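Local coordinates for protein MIX1 (Leishmania major, PDB 3HA4) that forms a homodimer and serves as a scaffold that mediates protein-protein interactions, probably through its TPR-like helical fold, at the interface of chains A and B. Sequence-based numbering; all coordinates share one arbitrary frame. Chains: chain A/B, MIX1.

Contact 1: the interface of chains A and B. Residues chain A 38, 69-70, 73-74, 118, 128; chain B 38, 69-70, 73-74, 128.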
ATOM      1  N   HIS A  38      -0.739  -4.782   8.202  1.00 26.24           N
ATOM      2  CA  HIS A  38      -0.331  -4.040   7.058  1.00 27.10           C
ATOM      3  C   HIS A  38       1.173  -3.941   7.017  1.00 26.66           C
ATOM      4  O   HIS A  38       1.769  -4.093   6.007  1.00 25.55           O
ATOM      5  CB  HIS A  38      -0.971  -2.674   7.067  1.00 27.02           C
ATOM      6  CG  HIS A  38      -0.435  -1.759   6.024  1.00 26.98           C
ATOM      7  ND1 HIS A  38       0.690  -1.006   6.212  1.00 26.06           N
ATOM      8  CD2 HIS A  38      -0.866  -1.478   4.782  1.00 29.27           C
ATOM      9  CE1 HIS A  38       0.929  -0.301   5.133  1.00 27.59           C
ATOM     10  NE2 HIS A  38      -0.001  -0.567   4.252  1.00 25.84           N
ATOM     11  N   TRP A  69      -9.044  -2.164   1.428  1.00 25.40           N
ATOM     12  CA  TRP A  69      -8.491  -2.200   0.062  1.00 24.59           C
ATOM     13  C   TRP A  69      -6.967  -2.081   0.089  1.00 25.04           C
ATOM     14  O   TRP A  69      -6.288  -2.519  -0.839  1.00 25.01           O
ATOM     15  CB  TRP A  69      -9.094  -1.081  -0.826  1.00 25.41           C
ATOM     16  CG  TRP A  69      -8.891   0.261  -0.223  1.00 25.28           C
ATOM     17  CD1 TRP A  69      -9.683   0.865   0.701  1.00 26.43           C
ATOM     18  CD2 TRP A  69      -7.781   1.138  -0.437  1.00 25.82           C
ATOM     19  NE1 TRP A  69      -9.146   2.076   1.065  1.00 27.97           N
ATOM     20  CE2 TRP A  69      -7.978   2.267   0.377  1.00 26.74           C
ATOM     21  CE3 TRP A  69      -6.649   1.087  -1.249  1.00 26.13           C
ATOM     22  CZ2 TRP A  69      -7.093   3.338   0.395  1.00 29.49           C
ATOM     23  CZ3 TRP A  69      -5.768   2.147  -1.223  1.00 27.39           C
ATOM     24  CH2 TRP A  69      -5.998   3.260  -0.411  1.00 28.44           C
ATOM     25  N   LEU A  70      -6.440  -1.478   1.151  1.00 25.47           N
ATOM     26  CA  LEU A  70      -5.015  -1.179   1.240  1.00 25.89           C
ATOM     27  C   LEU A  70      -4.162  -2.442   1.227  1.00 25.00           C
ATOM     28  O   LEU A  70      -3.212  -2.567   0.451  1.00 26.08           O
ATOM     29  CB  LEU A  70      -4.714  -0.351   2.492  1.00 27.14           C
ATOM     30  CG  LEU A  70      -3.319   0.273   2.572  1.00 44.35           C
ATOM     31  CD1 LEU A  70      -2.866   0.794   1.208  1.00 50.90           C
ATOM     32  CD2 LEU A  70      -3.288   1.389   3.602  1.00 60.82           C
ATOM     33  N   LEU A  73      -4.369  -4.169  -2.091  1.00 24.59           N
ATOM     34  CA  LEU A  73      -3.526  -3.430  -3.015  1.00 25.26           C
ATOM     35  C   LEU A  73      -2.060  -3.877  -2.874  1.00 31.23           C
ATOM     36  O   LEU A  73      -1.383  -4.168  -3.861  1.00 25.49           O
ATOM     37  CB  LEU A  73      -3.660  -1.928  -2.750  1.00 36.18           C
ATOM     38  CG  LEU A  73      -2.893  -0.960  -3.648  1.00 27.24           C
ATOM     39  CD1 LEU A  73      -3.489  -0.973  -5.033  1.00 35.20           C
ATOM     40  CD2 LEU A  73      -2.920   0.436  -3.057  1.00 35.10           C
ATOM     41  N   GLU A  74      -1.583  -3.949  -1.637  1.00 28.26           N
ATOM     42  CA  GLU A  74      -0.208  -4.366  -1.363  1.00 25.25           C
ATOM     43  C   GLU A  74       0.049  -5.818  -1.800  1.00 25.58           C
ATOM     44  O   GLU A  74       1.059  -6.117  -2.445  1.00 27.87           O
ATOM     45  CB  GLU A  74       0.105  -4.173   0.114  1.00 26.43           C
ATOM     46  CG  GLU A  74       1.548  -3.859   0.392  1.00 49.29           C
ATOM     47  CD  GLU A  74       1.996  -2.594  -0.308  1.00 65.56           C
ATOM     48  OE1 GLU A  74       1.758  -1.472   0.213  1.00 50.46           O
ATOM     49  OE2 GLU A  74       2.593  -2.734  -1.392  1.00 49.14           O
ATOM     50  N   GLY A 118      -8.282   1.277   4.907  1.00 70.15           N
ATOM     51  CA  GLY A 118      -7.349   2.146   4.231  1.00 70.55           C
ATOM     52  C   GLY A 118      -7.879   3.552   4.184  1.00 83.41           C
ATOM     53  O   GLY A 118      -7.228   4.466   3.726  1.00 86.02           O
ATOM     54  N   ILE A 128      -7.552   3.775  -8.041  1.00 41.86           N
ATOM     55  CA  ILE A 128      -6.396   2.977  -7.729  1.00 39.80           C
ATOM     56  C   ILE A 128      -6.746   1.509  -7.561  1.00 42.14           C
ATOM     57  O   ILE A 128      -5.954   0.662  -7.858  1.00 27.10           O
ATOM     58  CB  ILE A 128      -5.681   3.557  -6.509  1.00 33.25           C
ATOM     59  CG1 ILE A 128      -4.199   3.353  -6.620  1.00 41.47           C
ATOM     60  CG2 ILE A 128      -6.159   2.974  -5.256  1.00 26.50           C
ATOM     61  CD1 ILE A 128      -3.484   3.753  -5.443  1.00 52.68           C
TER
ATOM     62  N   HIS B  38       1.126   6.827  -8.314  1.00 49.24           N
ATOM     63  CA  HIS B  38       1.396   5.787  -7.330  1.00 47.05           C
ATOM     64  C   HIS B  38       2.052   4.585  -7.999  1.00 45.93           C
ATOM     65  O   HIS B  38       2.999   4.004  -7.467  1.00 44.47           O
ATOM     66  CB  HIS B  38       0.105   5.361  -6.630  1.00 46.99           C
ATOM     67  CG  HIS B  38       0.260   4.155  -5.755  1.00 45.11           C
ATOM     68  ND1 HIS B  38      -0.053   2.883  -6.180  1.00 44.35           N
ATOM     69  CD2 HIS B  38       0.694   4.030  -4.480  1.00 48.36           C
ATOM     70  CE1 HIS B  38       0.183   2.025  -5.204  1.00 41.59           C
ATOM     71  NE2 HIS B  38       0.637   2.695  -4.161  1.00 42.08           N
ATOM     72  N   TRP B  69      -0.978  10.221   1.883  1.00 62.43           N
ATOM     73  CA  TRP B  69      -0.014   9.487   2.699  1.00 41.59           C
ATOM     74  C   TRP B  69       0.469   8.264   1.946  1.00 29.19           C
ATOM     75  O   TRP B  69       1.572   7.781   2.176  1.00 41.64           O
ATOM     76  CB  TRP B  69      -0.637   9.057   4.028  1.00 38.69           C
ATOM     77  CG  TRP B  69      -2.008   8.454   3.880  1.00 44.59           C
ATOM     78  CD1 TRP B  69      -3.205   9.105   3.978  1.00 40.60           C
ATOM     79  CD2 TRP B  69      -2.319   7.082   3.604  1.00 34.92           C
ATOM     80  NE1 TRP B  69      -4.241   8.224   3.779  1.00 49.05           N
ATOM     81  CE2 TRP B  69      -3.726   6.976   3.549  1.00 46.26           C
ATOM     82  CE3 TRP B  69      -1.545   5.935   3.394  1.00 28.16           C
ATOM     83  CZ2 TRP B  69      -4.377   5.764   3.296  1.00 37.83           C
ATOM     84  CZ3 TRP B  69      -2.194   4.734   3.142  1.00 33.99           C
ATOM     85  CH2 TRP B  69      -3.596   4.661   3.094  1.00 28.46           C
ATOM     86  N   LEU B  70      -0.367   7.776   1.038  1.00 36.63           N
ATOM     87  CA  LEU B  70      -0.090   6.534   0.338  1.00 33.90           C
ATOM     88  C   LEU B  70       1.263   6.582  -0.343  1.00 37.29           C
ATOM     89  O   LEU B  70       2.102   5.690  -0.167  1.00 33.82           O
ATOM     90  CB  LEU B  70      -1.169   6.262  -0.708  1.00 45.14           C
ATOM     91  CG  LEU B  70      -0.954   4.913  -1.384  1.00 43.91           C
ATOM     92  CD1 LEU B  70      -1.030   3.819  -0.328  1.00 35.32           C
ATOM     93  CD2 LEU B  70      -1.963   4.688  -2.496  1.00 37.92           C
ATOM     94  N   LEU B  73       4.301   6.846   2.023  1.00 49.17           N
ATOM     95  CA  LEU B  73       4.621   5.521   2.577  1.00 46.12           C
ATOM     96  C   LEU B  73       5.440   4.665   1.612  1.00 40.13           C
ATOM     97  O   LEU B  73       6.404   4.018   2.025  1.00 40.74           O
ATOM     98  CB  LEU B  73       3.369   4.754   3.045  1.00 28.18           C
ATOM     99  CG  LEU B  73       3.013   4.869   4.534  1.00 41.52           C
ATOM    100  CD1 LEU B  73       2.906   6.328   4.960  1.00 39.27           C
ATOM    101  CD2 LEU B  73       1.729   4.105   4.882  1.00 39.83           C
ATOM    102  N   GLU B  74       5.073   4.649   0.333  1.00 37.25           N
ATOM    103  CA  GLU B  74       5.830   3.830  -0.601  1.00 36.54           C
ATOM    104  C   GLU B  74       7.243   4.359  -0.729  1.00 43.19           C
ATOM    105  O   GLU B  74       8.203   3.584  -0.841  1.00 38.75           O
ATOM    106  CB  GLU B  74       5.194   3.787  -1.980  1.00 35.65           C
ATOM    107  CG  GLU B  74       5.903   2.782  -2.886  1.00 31.31           C
ATOM    108  CD  GLU B  74       5.644   1.347  -2.464  1.00 52.27           C
ATOM    109  OE1 GLU B  74       4.609   1.112  -1.804  1.00 47.24           O
ATOM    110  OE2 GLU B  74       6.464   0.457  -2.788  1.00 39.79           O
ATOM    111  N   ILE B 128      -0.426   3.496  10.698  1.00 39.83           N
ATOM    112  CA  ILE B 128       0.575   3.074   9.721  1.00 40.55           C
ATOM    113  C   ILE B 128       1.384   4.281   9.254  1.00 41.23           C
ATOM    114  O   ILE B 128       2.556   4.144   8.921  1.00 31.98           O
ATOM    115  CB  ILE B 128       0.022   2.230   8.536  1.00 31.29           C
ATOM    116  CG1 ILE B 128      -0.865   3.056   7.610  1.00 29.03           C
ATOM    117  CG2 ILE B 128      -0.712   0.994   9.046  1.00 34.41           C
ATOM    118  CD1 ILE B 128      -1.423   2.242   6.496  1.00 27.44           C
TER

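Contact 2: the interface of chains A and B. Residues chain A 45, 74, 77, 81; chain B 42, 45-46, 74.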
ATOM      1  N   ARG A  45       7.357  -7.479  -0.018  1.00 52.58           N
ATOM      2  CA  ARG A  45       7.867  -7.111  -1.313  1.00 57.92           C
ATOM      3  C   ARG A  45       9.334  -6.805  -1.306  1.00 62.71           C
ATOM      4  O   ARG A  45       9.953  -6.732  -2.332  1.00 60.99           O
ATOM      5  CB  ARG A  45       7.115  -5.925  -1.860  1.00 54.71           C
ATOM      6  CG  ARG A  45       6.688  -6.084  -3.286  1.00 48.52           C
ATOM      7  CD  ARG A  45       5.509  -5.235  -3.545  1.00 61.33           C
ATOM      8  NE  ARG A  45       5.862  -3.876  -3.906  1.00 63.23           N
ATOM      9  CZ  ARG A  45       5.297  -2.797  -3.397  1.00 62.84           C
ATOM     10  NH1 ARG A  45       4.349  -2.881  -2.490  1.00 38.73           N
ATOM     11  NH2 ARG A  45       5.701  -1.627  -3.799  1.00 64.27           N
ATOM     12  N   GLU A  74      -1.583  -3.949  -1.637  1.00 28.26           N
ATOM     13  CA  GLU A  74      -0.208  -4.366  -1.363  1.00 25.25           C
ATOM     14  C   GLU A  74       0.049  -5.818  -1.800  1.00 25.58           C
ATOM     15  O   GLU A  74       1.059  -6.117  -2.445  1.00 27.87           O
ATOM     16  CB  GLU A  74       0.105  -4.173   0.114  1.00 26.43           C
ATOM     17  CG  GLU A  74       1.548  -3.859   0.392  1.00 49.29           C
ATOM     18  CD  GLU A  74       1.996  -2.594  -0.308  1.00 65.56           C
ATOM     19  OE1 GLU A  74       1.758  -1.472   0.213  1.00 50.46           O
ATOM     20  OE2 GLU A  74       2.593  -2.734  -1.392  1.00 49.14           O
ATOM     21  N   GLN A  77       0.568  -6.073  -5.518  1.00 26.26           N
ATOM     22  CA  GLN A  77       1.980  -5.844  -5.859  1.00 27.06           C
ATOM     23  C   GLN A  77       2.834  -7.088  -5.578  1.00 39.55           C
ATOM     24  O   GLN A  77       3.728  -7.412  -6.360  1.00 35.99           O
ATOM     25  CB  GLN A  77       2.566  -4.624  -5.123  1.00 32.42           C
ATOM     26  CG  GLN A  77       1.725  -3.354  -5.188  1.00 32.42           C
ATOM     27  CD  GLN A  77       1.042  -3.155  -6.541  1.00 27.46           C
ATOM     28  OE1 GLN A  77       1.651  -3.305  -7.604  1.00 33.96           O
ATOM     29  NE2 GLN A  77      -0.235  -2.820  -6.496  1.00 26.75           N
ATOM     30  N   TYR A  81       4.719  -8.578  -8.787  1.00 41.12           N
ATOM     31  CA  TYR A  81       6.167  -8.511  -8.950  1.00 66.14           C
ATOM     32  C   TYR A  81       6.965  -9.709  -8.443  1.00 67.96           C
ATOM     33  O   TYR A  81       8.151  -9.816  -8.728  1.00 72.97           O
ATOM     34  CB  TYR A  81       6.707  -7.212  -8.354  1.00 44.87           C
ATOM     35  CG  TYR A  81       6.093  -6.005  -9.010  1.00 43.61           C
ATOM     36  CD1 TYR A  81       6.249  -5.789 -10.370  1.00 38.00           C
ATOM     37  CD2 TYR A  81       5.331  -5.103  -8.281  1.00 39.14           C
ATOM     38  CE1 TYR A  81       5.685  -4.696 -10.985  1.00 38.10           C
ATOM     39  CE2 TYR A  81       4.758  -4.001  -8.886  1.00 35.81           C
ATOM     40  CZ  TYR A  81       4.942  -3.805 -10.239  1.00 59.82           C
ATOM     41  OH  TYR A  81       4.383  -2.720 -10.856  1.00 32.34           O
TER
ATOM     42  N   VAL B  42       5.748   2.821  -7.373  1.00 62.56           N
ATOM     43  CA  VAL B  42       5.905   1.395  -7.129  1.00 61.85           C
ATOM     44  C   VAL B  42       6.876   0.759  -8.104  1.00 55.72           C
ATOM     45  O   VAL B  42       7.748   0.034  -7.730  1.00 44.60           O
ATOM     46  CB  VAL B  42       4.587   0.682  -7.246  1.00 62.50           C
ATOM     47  CG1 VAL B  42       4.809  -0.740  -7.382  1.00 49.25           C
ATOM     48  CG2 VAL B  42       3.751   0.934  -6.083  1.00 49.21           C
ATOM     49  N   ARG B  45      10.442   1.562  -7.385  1.00 77.88           N
ATOM     50  CA  ARG B  45      10.965   0.773  -6.298  1.00 82.22           C
ATOM     51  C   ARG B  45      11.178  -0.669  -6.730  1.00 82.71           C
ATOM     52  O   ARG B  45      12.062  -1.338  -6.267  1.00 67.38           O
ATOM     53  CB  ARG B  45      10.014   0.838  -5.122  1.00 64.12           C
ATOM     54  CG  ARG B  45      10.084  -0.346  -4.255  1.00 62.09           C
ATOM     55  CD  ARG B  45       9.703  -0.042  -2.862  1.00 48.07           C
ATOM     56  NE  ARG B  45      10.244  -1.061  -1.993  1.00 56.04           N
ATOM     57  CZ  ARG B  45       9.543  -1.809  -1.161  1.00 51.38           C
ATOM     58  NH1 ARG B  45       8.256  -1.670  -1.048  1.00 50.19           N
ATOM     59  NH2 ARG B  45      10.158  -2.692  -0.431  1.00 59.79           N
ATOM     60  N   GLU B  46      10.361  -1.135  -7.648  1.00 80.84           N
ATOM     61  CA  GLU B  46      10.478  -2.487  -8.113  1.00 77.53           C
ATOM     62  C   GLU B  46      11.483  -2.595  -9.219  1.00103.90           C
ATOM     63  O   GLU B  46      11.583  -3.630  -9.839  1.00116.00           O
ATOM     64  CB  GLU B  46       9.136  -3.022  -8.585  1.00 69.55           C
ATOM     65  CG  GLU B  46       8.214  -3.458  -7.484  1.00 71.04           C
ATOM     66  CD  GLU B  46       8.823  -4.467  -6.582  1.00 69.58           C
ATOM     67  OE1 GLU B  46       8.822  -4.275  -5.372  1.00 52.70           O
ATOM     68  OE2 GLU B  46       9.301  -5.465  -7.082  1.00 68.05           O
ATOM     69  N   GLU B  74       5.073   4.649   0.333  1.00 37.25           N
ATOM     70  CA  GLU B  74       5.830   3.830  -0.601  1.00 36.54           C
ATOM     71  C   GLU B  74       7.243   4.359  -0.729  1.00 43.19           C
ATOM     72  O   GLU B  74       8.203   3.584  -0.841  1.00 38.75           O
ATOM     73  CB  GLU B  74       5.194   3.787  -1.980  1.00 35.65           C
ATOM     74  CG  GLU B  74       5.903   2.782  -2.886  1.00 31.31           C
ATOM     75  CD  GLU B  74       5.644   1.347  -2.464  1.00 52.27           C
ATOM     76  OE1 GLU B  74       4.609   1.112  -1.804  1.00 47.24           O
ATOM     77  OE2 GLU B  74       6.464   0.457  -2.788  1.00 39.79           O
TER

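Contact 1: the interface of chains A and B
A:Leu70 and B:Leu70 both hold CG anti to the backbone N (chi1 -168° and -176°), which points their methyls at the partner chain, while each meets an isoleucine tip to tip. The isoleucines themselves differ: B:Ile128 has CG1 wedged between its backbone N and carbonyl carbon (chi1 69°), yet both copies deliver CD1 to the equivalent Leu70 and His38 of the other chain. B:Ile128 CD1 sits 3.5 Å from A:Leu70 CD2 and lies over the centre of the A:His38 imidazole, 3.8 Å from the ring centroid, with CG2 reaching the ND1 side of the same ring. In the twin, A:Ile128 CD1 is 3.4 Å from B:Leu70 CD2 and stands above the B:His38 ring but shifted toward its rim, on the ND1 side. In both pairs the isoleucine runs across the histidine at about a right angle.

Between these two clusters the leucines pass each other in opposite directions, with A:Leu70 CD1 and B:Leu70 CD1 3.9 Å apart. B:Trp69 comes in from the end of its six-membered ring, placing CH2 3.3 Å from A:Leu70 CD2; the neighbouring CZ2 faces the carbonyl O of A:Gly118. A:Leu73 CD2 meets the tip of B:His38 more loosely, at 4.1 Å from CE1. No hydrogen bond crosses this patch, so hydrophobic packing and the two CH-pi contacts carry it. The carboxylates of A:Glu74 and B:Glu74 face one another at its border, where their like charges would probably repel unless compensated.

Within each all-helical subunit the patch is assembled from helices 34-42 (34-45 in chain B), 70-81 and 123-137, the tryptophan lying just ahead of helix 70-81.

Contact 2: the interface of chains A and B
A:Tyr81 meets B:Val42 and B:Glu46 in the apolar centre of this patch of the MIX1 homodimer interface. B:Glu46 lays its aliphatic CG over one face of the phenol ring, displaced toward the rim, 3.4 Å from CD2. The CG of B:Glu46 is anti to the carbonyl carbon (chi1 -79°) and the chain bends at chi2, which folds the carboxylate back over the ring; its plane lies 16° from that of the ring. B:Val42 reaches the ring farther along with CG1, 3.6 Å from CE2, and the same methyl approaches A:Gln77 OE1 more distantly. Both valine methyls also lie near the A:Arg45 guanidinium, which bridges the apolar centre and the charged rim.

A:Arg45 bends at chi3 and runs between the chains, burying 92 Å² against its partner. One face of its guanidinium is covered toward the rim by A:Gln77 CG, while B:Arg45 NH1 lies above the opposite face. NE makes a weak hydrogen bond and salt bridge to B:Glu46 OE1 at 3.3 Å. The terminal end points at B:Glu74, tip to tip; the planes are nearly parallel but offset, and NH2 approaches OE2 from above the carboxylate, not within its plane, in a charged contact modelled too short for its length to be trusted. A:Glu74 sits at the guanidinium edge, in its plane, on the NH1 side, in a same-chain salt bridge that is likewise too tightly modelled. A:Arg45 lies between A:Glu74 and B:Glu74 and B:Arg45 beside B:Glu74, so their positive charges could temper the acidic cluster.

B:Arg45, extended from CG to NE, supports B:Glu74 from within its own chain. Its NH1 donates to OE2 at 3.3 Å in a nearly straight hydrogen bond (174° at H), within its own guanidinium plane but on the opposite face of the carboxylate from A:Arg45 NH2.

Contact 1 and contact 2 are neighbouring parts of one two-fold symmetric interface, with the centres of their C-alpha atoms about 10 Å apart. A:Glu74 and B:Glu74 belong to both, marking where the greasy surface gives way to the charged one. Helix 70-81 of both chains and helix 34-45 of chain B run through both; in chain A, helix 34-42 serves contact 1 and the 3-10 helix 44-46 after it serves contact 2. Contact 1 would supply hydrophobic burial, contact 2 charge pairing that could set the register of the subunits. Together they fit the protein's homodimerization activity, with helix 70-81 of each subunit serving both patches.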